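Local coordinates for protein succinate dehydrogenase subunit A (Mycolicibacterium smegmatis, PDB 7D6V) that probably oxidises succinate as the FAD-carrying flavoprotein subunit of a membrane-bound succinate dehydrogenase, passing electrons on toward quinone, at residues 201-206 and 445-450; 31-36 and 163-168. All blocks are in the same frame, centred on the assembly; numbering follows the deposited sequence.

Contact 1 of 2, residues 201-206 and 445-450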
loop_
_atom_site.group_PDB
_atom_site.type_symbol
_atom_site.label_atom_id
_atom_site.label_comp_id
_atom_site.label_asym_id
_atom_site.label_seq_id
_atom_site.Cartn_x
_atom_site.Cartn_y
_atom_site.Cartn_z
ATOM N N GLU A 201 13.280 20.120 22.236
ATOM C CA GLU A 201 13.730 20.344 23.606
ATOM C C GLU A 201 12.875 19.555 24.587
ATOM O O GLU A 201 12.379 20.081 25.584
ATOM C CB GLU A 201 13.721 21.830 23.941
ATOM C CG GLU A 201 14.912 22.588 23.398
ATOM C CD GLU A 201 14.645 24.072 23.265
ATOM O OE1 GLU A 201 13.914 24.461 22.333
ATOM O OE2 GLU A 201 15.168 24.851 24.091
ATOM N N ALA A 202 12.682 18.287 24.306
ATOM C CA ALA A 202 11.889 17.476 25.215
ATOM C C ALA A 202 12.776 16.761 26.228
ATOM O O ALA A 202 13.906 16.379 25.914
ATOM C CB ALA A 202 11.080 16.447 24.437
ATOM N N PRO A 203 12.287 16.567 27.456
ATOM C CA PRO A 203 13.058 15.806 28.449
ATOM C C PRO A 203 13.013 14.297 28.257
ATOM O O PRO A 203 13.761 13.588 28.941
ATOM C CB PRO A 203 12.404 16.206 29.776
ATOM C CG PRO A 203 11.025 16.589 29.413
ATOM C CD PRO A 203 11.088 17.188 28.041
ATOM N N ALA A 204 12.174 13.786 27.361
ATOM C CA ALA A 204 12.082 12.359 27.101
ATOM C C ALA A 204 12.068 12.108 25.601
ATOM O O ALA A 204 11.534 12.905 24.828
ATOM C CB ALA A 204 10.831 11.745 27.739
ATOM N N VAL A 205 12.664 10.989 25.199
ATOM C CA VAL A 205 12.732 10.587 23.798
ATOM C C VAL A 205 12.408 9.102 23.707
ATOM O O VAL A 205 12.948 8.298 24.472
ATOM C CB VAL A 205 14.119 10.881 23.191
ATOM C CG1 VAL A 205 14.335 10.084 21.918
ATOM C CG2 VAL A 205 14.274 12.364 22.916
ATOM N N VAL A 206 11.523 8.739 22.780
ATOM C CA VAL A 206 11.227 7.348 22.453
ATOM C C VAL A 206 11.773 7.076 21.060
ATOM O O VAL A 206 11.443 7.795 20.111
ATOM C CB VAL A 206 9.719 7.055 22.518
ATOM C CG1 VAL A 206 9.446 5.608 22.148
ATOM C CG2 VAL A 206 9.178 7.363 23.896
ATOM N N ASP A 445 5.421 8.609 32.697
ATOM C CA ASP A 445 5.777 8.498 34.108
ATOM C C ASP A 445 7.066 9.248 34.415
ATOM O O ASP A 445 7.161 9.946 35.433
ATOM C CB ASP A 445 5.917 7.029 34.502
ATOM C CG ASP A 445 4.587 6.321 34.593
ATOM O OD1 ASP A 445 3.539 6.992 34.494
ATOM O OD2 ASP A 445 4.590 5.086 34.767
ATOM N N TYR A 446 8.072 9.110 33.549
ATOM C CA TYR A 446 9.341 9.793 33.772
ATOM C C TYR A 446 9.163 11.305 33.749
ATOM O O TYR A 446 9.737 12.017 34.580
ATOM C CB TYR A 446 10.361 9.348 32.724
ATOM C CG TYR A 446 11.669 10.102 32.761
ATOM C CD1 TYR A 446 11.921 11.140 31.876
ATOM C CD2 TYR A 446 12.655 9.770 33.676
ATOM C CE1 TYR A 446 13.114 11.828 31.910
ATOM C CE2 TYR A 446 13.850 10.452 33.715
ATOM C CZ TYR A 446 14.074 11.478 32.830
ATOM O OH TYR A 446 15.268 12.157 32.871
ATOM N N VAL A 447 8.364 11.812 32.809
ATOM C CA VAL A 447 8.176 13.256 32.699
ATOM C C VAL A 447 7.401 13.795 33.896
ATOM O O VAL A 447 7.717 14.870 34.420
ATOM C CB VAL A 447 7.491 13.601 31.366
ATOM C CG1 VAL A 447 7.058 15.053 31.348
ATOM C CG2 VAL A 447 8.433 13.319 30.213
ATOM N N ARG A 448 6.384 13.063 34.359
ATOM C CA ARG A 448 5.655 13.502 35.548
ATOM C C ARG A 448 6.489 13.408 36.819
ATOM O O ARG A 448 6.271 14.192 37.750
ATOM C CB ARG A 448 4.358 12.712 35.697
ATOM C CG ARG A 448 3.374 12.959 34.577
ATOM C CD ARG A 448 2.853 14.385 34.718
ATOM N NE ARG A 448 1.804 14.731 33.765
ATOM C CZ ARG A 448 2.024 15.281 32.577
ATOM N NH1 ARG A 448 1.007 15.561 31.775
ATOM N NH2 ARG A 448 3.259 15.588 32.210
ATOM N N ALA A 449 7.442 12.480 36.889
ATOM C CA ALA A 449 8.267 12.323 38.081
ATOM C C ALA A 449 9.535 13.168 38.039
ATOM O O ALA A 449 10.530 12.819 38.687
ATOM C CB ALA A 449 8.619 10.851 38.286
ATOM N N LEU A 450 9.525 14.279 37.305
ATOM C CA LEU A 450 10.734 15.044 37.037
ATOM C C LEU A 450 10.726 16.342 37.828
ATOM O O LEU A 450 9.777 17.131 37.698
ATOM C CB LEU A 450 10.843 15.330 35.542
ATOM C CG LEU A 450 12.216 15.669 34.978
ATOM C CD1 LEU A 450 13.183 14.553 35.294
ATOM C CD2 LEU A 450 12.112 15.870 33.483
#
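Pro203 and Ala204 meet Tyr446 and Val447 in the last turn of helix 427-448 and Leu450 just beyond it; the backbones come nearest at Ala204 and Val447, whose CA atoms are 6.9 Å apart. Val447 touches both residues through one methyl, CG2. Its chi1 of 169° sets CG1 anti to the backbone N, while CG2 sits beside that N and meets Ala204 CB at 3.8 Å and Pro203 CG at 4.2 Å. Tyr446 approaches differently. With CG anti to its own N (chi1 174°), the ring presents its edge to the Pro203 carbonyl: CE1 is 3.5 Å from Pro203 O, which lies near the ring plane, whereas Ala204 CB reaches CD1 obliquely at 4.3 Å. Ala449 is the first residue to leave helical angles, and Leu450 beyond it turns back to the proline, bringing CD2 within 3.7 Å of Pro203 CB. Further along, Val206 packs on Ala439 and Ala443 of the same helix, and Tyr446 also touches Phe409 of the neighbouring strand, so the helix lies against the Rossmann-like parallel sheet of the FAD-binding domain. None of the approaches between the two segments is a hydrogen bond. The contact therefore rests on a few apolar approaches, burying 178 Å² in all, to which the polarised ring C-H edge facing a carbonyl oxygen may add a modest electrostatic term.

Contact 2 of 2, residues 31-36 and 163-168; sequences GLRVAV and EARIRV
Val34, Ala35 and Val36 pair in parallel with Ile166, Arg167 and Val168, the strand axes 4.8 Å apart at closest and their N-to-C directions 16° apart. This is an outer pair of the Rossmann-like parallel sheet, strand 166-169 being outermost within this chain. The bonds alternate as parallel pairing requires: Val34 N gives to Arg165 O (2.8 Å), Arg167 N to Val34 O (3.1 Å), and Val36 N to Arg167 O (2.8 Å). Val34, Val36, Ile166 and Val168 share one face, where helix 18-30 meets Val34 through Ala27, and Val36 and Ile166 through Val24; the side chains of Val36 and Val168 lie side by side, CG1 to CG1 at 4.1 Å. The side chain of Val36 is about 8 Å from the bound FAD. Before the strands start, the two arginine side chains cross at about a right angle. Arg33 CG stands over one face of the Arg165 guanidinium, offset toward its rim and 3.9 Å from Arg165 CZ, and the guanidinium planes are 69° apart. A bend at chi3 (57°) places Arg33 NE for a weak but nearly straight hydrogen bond to Ala164 O, 3.5 Å long, with the oxygen in the guanidinium plane.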
loop_
_atom_site.group_PDB
_atom_site.type_symbol
_atom_site.label_atom_id
_atom_site.label_comp_id
_atom_site.label_asym_id
_atom_site.label_seq_id
_atom_site.Cartn_x
_atom_site.Cartn_y
_atom_site.Cartn_z
ATOM N N GLY A 31 -1.563 12.528 28.704
ATOM C CA GLY A 31 -1.639 13.973 28.756
ATOM C C GLY A 31 -0.261 14.576 28.632
ATOM O O GLY A 31 0.435 14.762 29.631
ATOM N N LEU A 32 0.114 14.944 27.412
ATOM C CA LEU A 32 1.479 15.317 27.080
ATOM C C LEU A 32 1.466 15.995 25.725
ATOM O O LEU A 32 0.602 15.715 24.890
ATOM C CB LEU A 32 2.415 14.102 27.036
ATOM C CG LEU A 32 2.984 13.473 28.306
ATOM C CD1 LEU A 32 4.028 12.433 27.949
ATOM C CD2 LEU A 32 3.585 14.528 29.197
ATOM N N ARG A 33 2.430 16.881 25.516
ATOM C CA ARG A 33 2.696 17.425 24.194
ATOM C C ARG A 33 3.731 16.539 23.515
ATOM O O ARG A 33 4.867 16.434 23.985
ATOM C CB ARG A 33 3.186 18.867 24.284
ATOM C CG ARG A 33 2.301 19.766 25.114
ATOM C CD ARG A 33 2.614 21.220 24.843
ATOM N NE ARG A 33 2.465 21.549 23.429
ATOM C CZ ARG A 33 3.436 22.043 22.669
ATOM N NH1 ARG A 33 3.206 22.317 21.393
ATOM N NH2 ARG A 33 4.636 22.267 23.184
ATOM N N VAL A 34 3.338 15.908 22.414
ATOM C CA VAL A 34 4.146 14.897 21.745
ATOM C C VAL A 34 4.509 15.398 20.356
ATOM O O VAL A 34 3.643 15.882 19.620
ATOM C CB VAL A 34 3.406 13.551 21.656
ATOM C CG1 VAL A 34 4.348 12.454 21.199
ATOM C CG2 VAL A 34 2.791 13.199 22.992
ATOM N N ALA A 35 5.784 15.281 20.005
ATOM C CA ALA A 35 6.269 15.558 18.662
ATOM C C ALA A 35 6.602 14.239 17.982
ATOM O O ALA A 35 7.268 13.385 18.572
ATOM C CB ALA A 35 7.498 16.467 18.697
ATOM N N VAL A 36 6.130 14.070 16.753
ATOM C CA VAL A 36 6.346 12.850 15.985
ATOM C C VAL A 36 7.282 13.206 14.843
ATOM O O VAL A 36 6.930 14.006 13.969
ATOM C CB VAL A 36 5.030 12.273 15.450
ATOM C CG1 VAL A 36 5.295 11.058 14.579
ATOM C CG2 VAL A 36 4.081 11.962 16.571
ATOM N N GLU A 163 -2.690 20.750 16.287
ATOM C CA GLU A 163 -1.403 20.374 16.859
ATOM C C GLU A 163 -1.213 20.922 18.267
ATOM O O GLU A 163 -0.089 21.240 18.663
ATOM C CB GLU A 163 -0.266 20.837 15.950
ATOM C CG GLU A 163 -0.385 20.342 14.523
ATOM C CD GLU A 163 0.478 21.129 13.566
ATOM O OE1 GLU A 163 0.769 20.616 12.467
ATOM O OE2 GLU A 163 0.869 22.263 13.915
ATOM N N ALA A 164 -2.298 21.037 19.032
ATOM C CA ALA A 164 -2.185 21.515 20.404
ATOM C C ALA A 164 -1.448 20.511 21.281
ATOM O O ALA A 164 -0.680 20.901 22.167
ATOM C CB ALA A 164 -3.572 21.813 20.969
ATOM N N ARG A 165 -1.672 19.218 21.059
ATOM C CA ARG A 165 -1.015 18.174 21.831
ATOM C C ARG A 165 -0.153 17.238 21.000
ATOM O O ARG A 165 0.815 16.694 21.529
ATOM C CB ARG A 165 -2.046 17.329 22.595
ATOM C CG ARG A 165 -3.143 18.112 23.288
ATOM C CD ARG A 165 -2.586 19.176 24.210
ATOM N NE ARG A 165 -1.898 18.609 25.362
ATOM C CZ ARG A 165 -1.337 19.335 26.321
ATOM N NH1 ARG A 165 -1.389 20.658 26.266
ATOM N NH2 ARG A 165 -0.729 18.742 27.339
ATOM N N ILE A 166 -0.475 17.025 19.728
ATOM C CA ILE A 166 0.280 16.126 18.863
ATOM C C ILE A 166 0.619 16.868 17.580
ATOM O O ILE A 166 -0.280 17.367 16.894
ATOM C CB ILE A 166 -0.497 14.841 18.537
ATOM C CG1 ILE A 166 -0.629 13.952 19.770
ATOM C CG2 ILE A 166 0.194 14.074 17.424
ATOM C CD1 ILE A 166 -1.357 12.662 19.491
ATOM N N ARG A 167 1.904 16.927 17.249
ATOM C CA ARG A 167 2.357 17.452 15.972
ATOM C C ARG A 167 3.247 16.422 15.294
ATOM O O ARG A 167 4.088 15.794 15.941
ATOM C CB ARG A 167 3.111 18.770 16.140
ATOM C CG ARG A 167 3.383 19.475 14.829
ATOM C CD ARG A 167 3.908 20.872 15.042
ATOM N NE ARG A 167 4.399 21.445 13.796
ATOM C CZ ARG A 167 4.973 22.637 13.695
ATOM N NH1 ARG A 167 5.129 23.392 14.772
ATOM N NH2 ARG A 167 5.387 23.075 12.517
ATOM N N VAL A 168 3.057 16.251 13.989
ATOM C CA VAL A 168 3.811 15.291 13.193
ATOM C C VAL A 168 4.802 16.055 12.330
ATOM O O VAL A 168 4.427 17.006 11.635
ATOM C CB VAL A 168 2.883 14.425 12.322
ATOM C CG1 VAL A 168 3.684 13.361 11.595
ATOM C CG2 VAL A 168 1.798 13.789 13.168
#

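In the fold
Both contacts belong to one parallel sheet, ordered 166-169, 34-37, 11-14, 204-206, 408-409. Contact 2 joins the first two strands within the sheet; contact 1 packs a helix end against the fourth. Strand 11-14 lies between them, bonded to 34-37 through Ala35 and to 204-206 through Ala204 and Val206. Neither is fully core: each mixes buried and partly exposed residues, and their centres are 13 Å apart. Chemistry follows position: contact 2 combines backbone hydrogen bonds, an apolar face and crossed arginines, whereas contact 1 has aliphatic side chains, one tyrosine edge and no hydrogen bond. They touch directly where Val447 CG1 lies 4.1 Å from Leu32 CD2.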